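Local coordinates for protein Cif (Cell cycle inhibiting factor) (Escherichia coli, PDB 3EFY) that deamidates a specific glutamine side chain of host NEDD8 to glutamate, shutting down cullin-RING ubiquitin ligases and so blocking the host cell cycle, at residues D114-C117 with N118-S121; Y166-D169 with N170-K173. All coordinates share one frame; numbering follows the deposited sequence.

Contact 1 of 2, residues D114-C117 with N118-S121; sequences DDIC and NYFS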
# COMPACT_ATOMS: atom_id res chain seq x y z
N ASP A 114 15.84 -0.45 -24.47
CA ASP A 114 16.47 0.48 -25.37
C ASP A 114 15.46 1.40 -26.10
O ASP A 114 15.81 2.52 -26.42
CB ASP A 114 17.23 -0.27 -26.46
CG ASP A 114 18.52 -0.87 -25.98
OD1 ASP A 114 19.02 -0.49 -24.92
OD2 ASP A 114 19.02 -1.73 -26.73
N ASP A 115 14.26 0.88 -26.38
CA ASP A 115 13.25 1.67 -27.12
C ASP A 115 12.71 2.81 -26.22
O ASP A 115 12.52 3.95 -26.71
CB ASP A 115 12.13 0.82 -27.62
CG ASP A 115 12.52 -0.00 -28.87
OD1 ASP A 115 13.50 0.38 -29.55
OD2 ASP A 115 11.84 -1.01 -29.14
N ILE A 116 12.46 2.51 -24.95
CA ILE A 116 11.94 3.58 -24.06
C ILE A 116 13.07 4.58 -23.76
O ILE A 116 12.85 5.77 -23.70
CB ILE A 116 11.20 3.03 -22.80
CG1 ILE A 116 10.60 4.18 -21.97
CG2 ILE A 116 12.12 2.22 -21.93
CD1 ILE A 116 9.37 4.76 -22.52
N CYS A 117 14.31 4.10 -23.63
CA CYS A 117 15.46 4.96 -23.48
C CYS A 117 15.72 5.88 -24.69
O CYS A 117 16.07 7.06 -24.56
CB CYS A 117 16.69 4.13 -23.10
SG CYS A 117 16.52 3.52 -21.40
N ASN A 118 15.53 5.35 -25.88
CA ASN A 118 15.63 6.16 -27.08
C ASN A 118 14.58 7.26 -27.03
O ASN A 118 14.87 8.41 -27.36
CB ASN A 118 15.43 5.32 -28.32
CG ASN A 118 15.46 6.16 -29.62
OD1 ASN A 118 14.43 6.41 -30.25
ND2 ASN A 118 16.66 6.64 -29.98
N TYR A 119 13.38 6.91 -26.59
CA TYR A 119 12.31 7.92 -26.41
C TYR A 119 12.76 9.04 -25.46
O TYR A 119 12.61 10.24 -25.76
CB TYR A 119 10.94 7.26 -25.97
CG TYR A 119 10.03 8.25 -25.35
CD1 TYR A 119 9.34 9.18 -26.14
CD2 TYR A 119 9.96 8.39 -23.96
CE1 TYR A 119 8.59 10.17 -25.57
CE2 TYR A 119 9.18 9.37 -23.38
CZ TYR A 119 8.50 10.25 -24.19
OH TYR A 119 7.77 11.26 -23.65
N PHE A 120 13.32 8.70 -24.29
CA PHE A 120 13.77 9.72 -23.35
C PHE A 120 14.77 10.66 -24.04
O PHE A 120 14.71 11.90 -23.91
CB PHE A 120 14.49 9.11 -22.12
CG PHE A 120 13.66 8.20 -21.26
CD1 PHE A 120 12.32 8.35 -21.10
CD2 PHE A 120 14.29 7.20 -20.54
CE1 PHE A 120 11.62 7.50 -20.32
CE2 PHE A 120 13.61 6.38 -19.74
CZ PHE A 120 12.27 6.50 -19.61
N SER A 121 15.69 10.05 -24.78
CA SER A 121 16.72 10.82 -25.45
C SER A 121 16.13 11.78 -26.49
O SER A 121 16.45 12.96 -26.50
CB SER A 121 17.75 9.89 -26.10
OG SER A 121 18.78 10.70 -26.64
O HOH W 1 13.57 3.37 -30.79
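F120 packs back against I116 one helical turn earlier, and I116 also touches Y119. From CB, which lies 3.6 Å from C117 O, the F120 side chain leans over the preceding turn. CG and CD1 come next, and the carbonyl oxygen I116 O sits over this part of one ring face, standing 3.5 Å off the ring plane and displaced from the centre. CD2 looks to the C117 side, where SG approaches the ring obliquely, 5.3 Å from its centroid, in a loose sulfur-aromatic contact. CE1 and CZ, at the far end, rest on the aliphatic I116 CG1, with CZ 3.7 Å away. Because CG1 stands anti to the backbone N of I116 (chi1 -176°), that branch runs along the helix toward the later residues, and its CD1 reaches Y119 CD2 at 3.9 Å. The same I116 O lies at the edge of the tyrosine ring while it accepts the hydrogen bond from F120 N at 3.0 Å. The Y119 hydroxyl is engaged farther off, by D61. On the exposed flank a water donates to both D115 OD1 and N118 OD1, joining two side chains three residues apart. F161 and F159 meet the F120 ring edge-to-face, and L39 and L42 of helix 39-47 also touch it, whereas Y119 packs on helix 130-137. The repeating i to i+4 bonds, from N118 N to D114 O through S121 N to C117 O, mark a regular amphipathic alpha-helix with its apolar side sunk in the hydrophobic core.

Contact 2 of 2, residues Y166-D169 with N170-K173; sequences YDTD and NIEK
Y166 meets I171 through ring atom CE1, which lies 4.3 Å from the methyl CG2; the methyl approaches the ring obliquely. The aromatic ring is buried, with F21 set edge-to-face against it and its OH bonded to D71, while the Y166 backbone is still paired with S54 of the neighbouring strand. D167 follows at the N-cap position, its side chain making no capping bond. Its carbonyl is the first acceptor of the helix: D167 O takes N170 N, three residues on, at 2.9 Å, and a second, weak bond from I171 N. Here strand 159-166, an edge of the antiparallel sheet within this chain, gives way to helix 168-184, whose first turn begins at T168. T168 O receives E172 N at 3.2 Å, and the side chain of I171 crowds the same oxygen, CG2 being 3.2 Å away. The T168 and E172 side chains run side by side in the same direction, the hydroxyl OG1 lying 3.6 Å from carboxylate oxygen OE1. E172 has CG beside its own backbone N and anti to the carbonyl carbon (chi1 -72°), which turns its extended chain back toward the start of the helix. D169 O accepts K173 N at 3.1 Å, continuing the i to i+4 series. The D169 carboxylate comes near that of E172, OD1 to OE2 4.1 Å, their planes 57° apart; these like charges at the exposed surface would be expected to repel mildly. K173 sends its bent chain the other way to the carbonyl of D23, and I171 packs on L20 and F21 of helix 10-22 and on L188 of the second subunit.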
# COMPACT_ATOMS: atom_id res chain seq x y z
N TYR A 166 14.42 -4.01 -6.71
CA TYR A 166 13.36 -4.70 -6.03
C TYR A 166 13.59 -6.21 -6.01
O TYR A 166 14.37 -6.71 -6.83
CB TYR A 166 12.01 -4.39 -6.66
CG TYR A 166 11.68 -5.03 -7.99
CD1 TYR A 166 11.07 -6.30 -8.07
CD2 TYR A 166 11.96 -4.39 -9.18
CE1 TYR A 166 10.75 -6.86 -9.25
CE2 TYR A 166 11.63 -4.94 -10.39
CZ TYR A 166 11.01 -6.19 -10.44
OH TYR A 166 10.65 -6.79 -11.64
N ASP A 167 12.90 -6.86 -5.09
CA ASP A 167 12.90 -8.32 -4.93
C ASP A 167 11.56 -8.85 -5.38
O ASP A 167 10.52 -8.37 -4.92
CB ASP A 167 13.09 -8.65 -3.47
CG ASP A 167 14.42 -8.23 -2.96
OD1 ASP A 167 15.42 -8.45 -3.67
OD2 ASP A 167 14.47 -7.70 -1.83
N THR A 168 11.59 -9.84 -6.25
CA THR A 168 10.36 -10.40 -6.78
C THR A 168 9.46 -10.97 -5.67
O THR A 168 8.25 -10.88 -5.77
CB THR A 168 10.69 -11.42 -7.84
OG1 THR A 168 9.47 -11.93 -8.39
CG2 THR A 168 11.54 -12.50 -7.23
N ASP A 169 10.05 -11.47 -4.57
CA ASP A 169 9.25 -11.96 -3.44
C ASP A 169 8.42 -10.86 -2.79
O ASP A 169 7.33 -11.10 -2.28
CB ASP A 169 10.17 -12.56 -2.37
CG ASP A 169 10.72 -13.89 -2.73
OD1 ASP A 169 10.25 -14.55 -3.69
OD2 ASP A 169 11.66 -14.29 -2.00
N ASN A 170 8.92 -9.63 -2.83
CA ASN A 170 8.22 -8.56 -2.20
C ASN A 170 7.00 -8.07 -2.99
O ASN A 170 5.93 -7.80 -2.43
CB ASN A 170 9.18 -7.43 -2.00
CG ASN A 170 8.71 -6.50 -1.02
OD1 ASN A 170 8.48 -5.32 -1.32
ND2 ASN A 170 8.53 -7.00 0.20
N ILE A 171 7.18 -7.95 -4.30
CA ILE A 171 6.04 -7.54 -5.15
C ILE A 171 4.94 -8.59 -5.02
O ILE A 171 3.75 -8.26 -4.90
CB ILE A 171 6.45 -7.18 -6.61
CG1 ILE A 171 5.23 -6.84 -7.49
CG2 ILE A 171 7.20 -8.32 -7.31
CD1 ILE A 171 4.40 -5.65 -7.00
N GLU A 172 5.33 -9.87 -4.98
CA GLU A 172 4.36 -10.94 -4.88
C GLU A 172 3.58 -10.81 -3.59
O GLU A 172 2.37 -10.88 -3.62
CB GLU A 172 5.03 -12.32 -4.93
CG GLU A 172 5.57 -12.74 -6.26
CD GLU A 172 6.42 -14.01 -6.18
OE1 GLU A 172 7.06 -14.33 -7.20
OE2 GLU A 172 6.44 -14.69 -5.11
N LYS A 173 4.27 -10.61 -2.45
CA LYS A 173 3.64 -10.46 -1.16
C LYS A 173 2.71 -9.25 -1.13
O LYS A 173 1.59 -9.34 -0.65
CB LYS A 173 4.70 -10.30 -0.06
CG LYS A 173 4.18 -9.77 1.27
CD LYS A 173 5.28 -9.19 2.21
CE LYS A 173 6.19 -8.04 1.57
NZ LYS A 173 5.82 -6.58 1.83

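Overall arrangement
From its N terminus this chain, the C-terminal part of the full-length protein, first lays down helices 10-22 and 39-47, then strands 54-61, 66-72 and 81-85, before reaching contact 1 in helix 113-124, just after the short edge strand 111-112. Helix 130-137 and strand 159-166 follow, the latter leading directly into contact 2. Both contacts are local: neither closes a long loop, and they lie in series without nesting or crossing. The centres of contact 1 and contact 2 are about 26 Å apart. Contact 1 joins its helix to helices 39-47 and 130-137, with the Y119 side chain about 7 Å from that of the active-site residue H66, whereas contact 2 ties the last strand and the C-terminal helix to helix 10-22 and the second subunit.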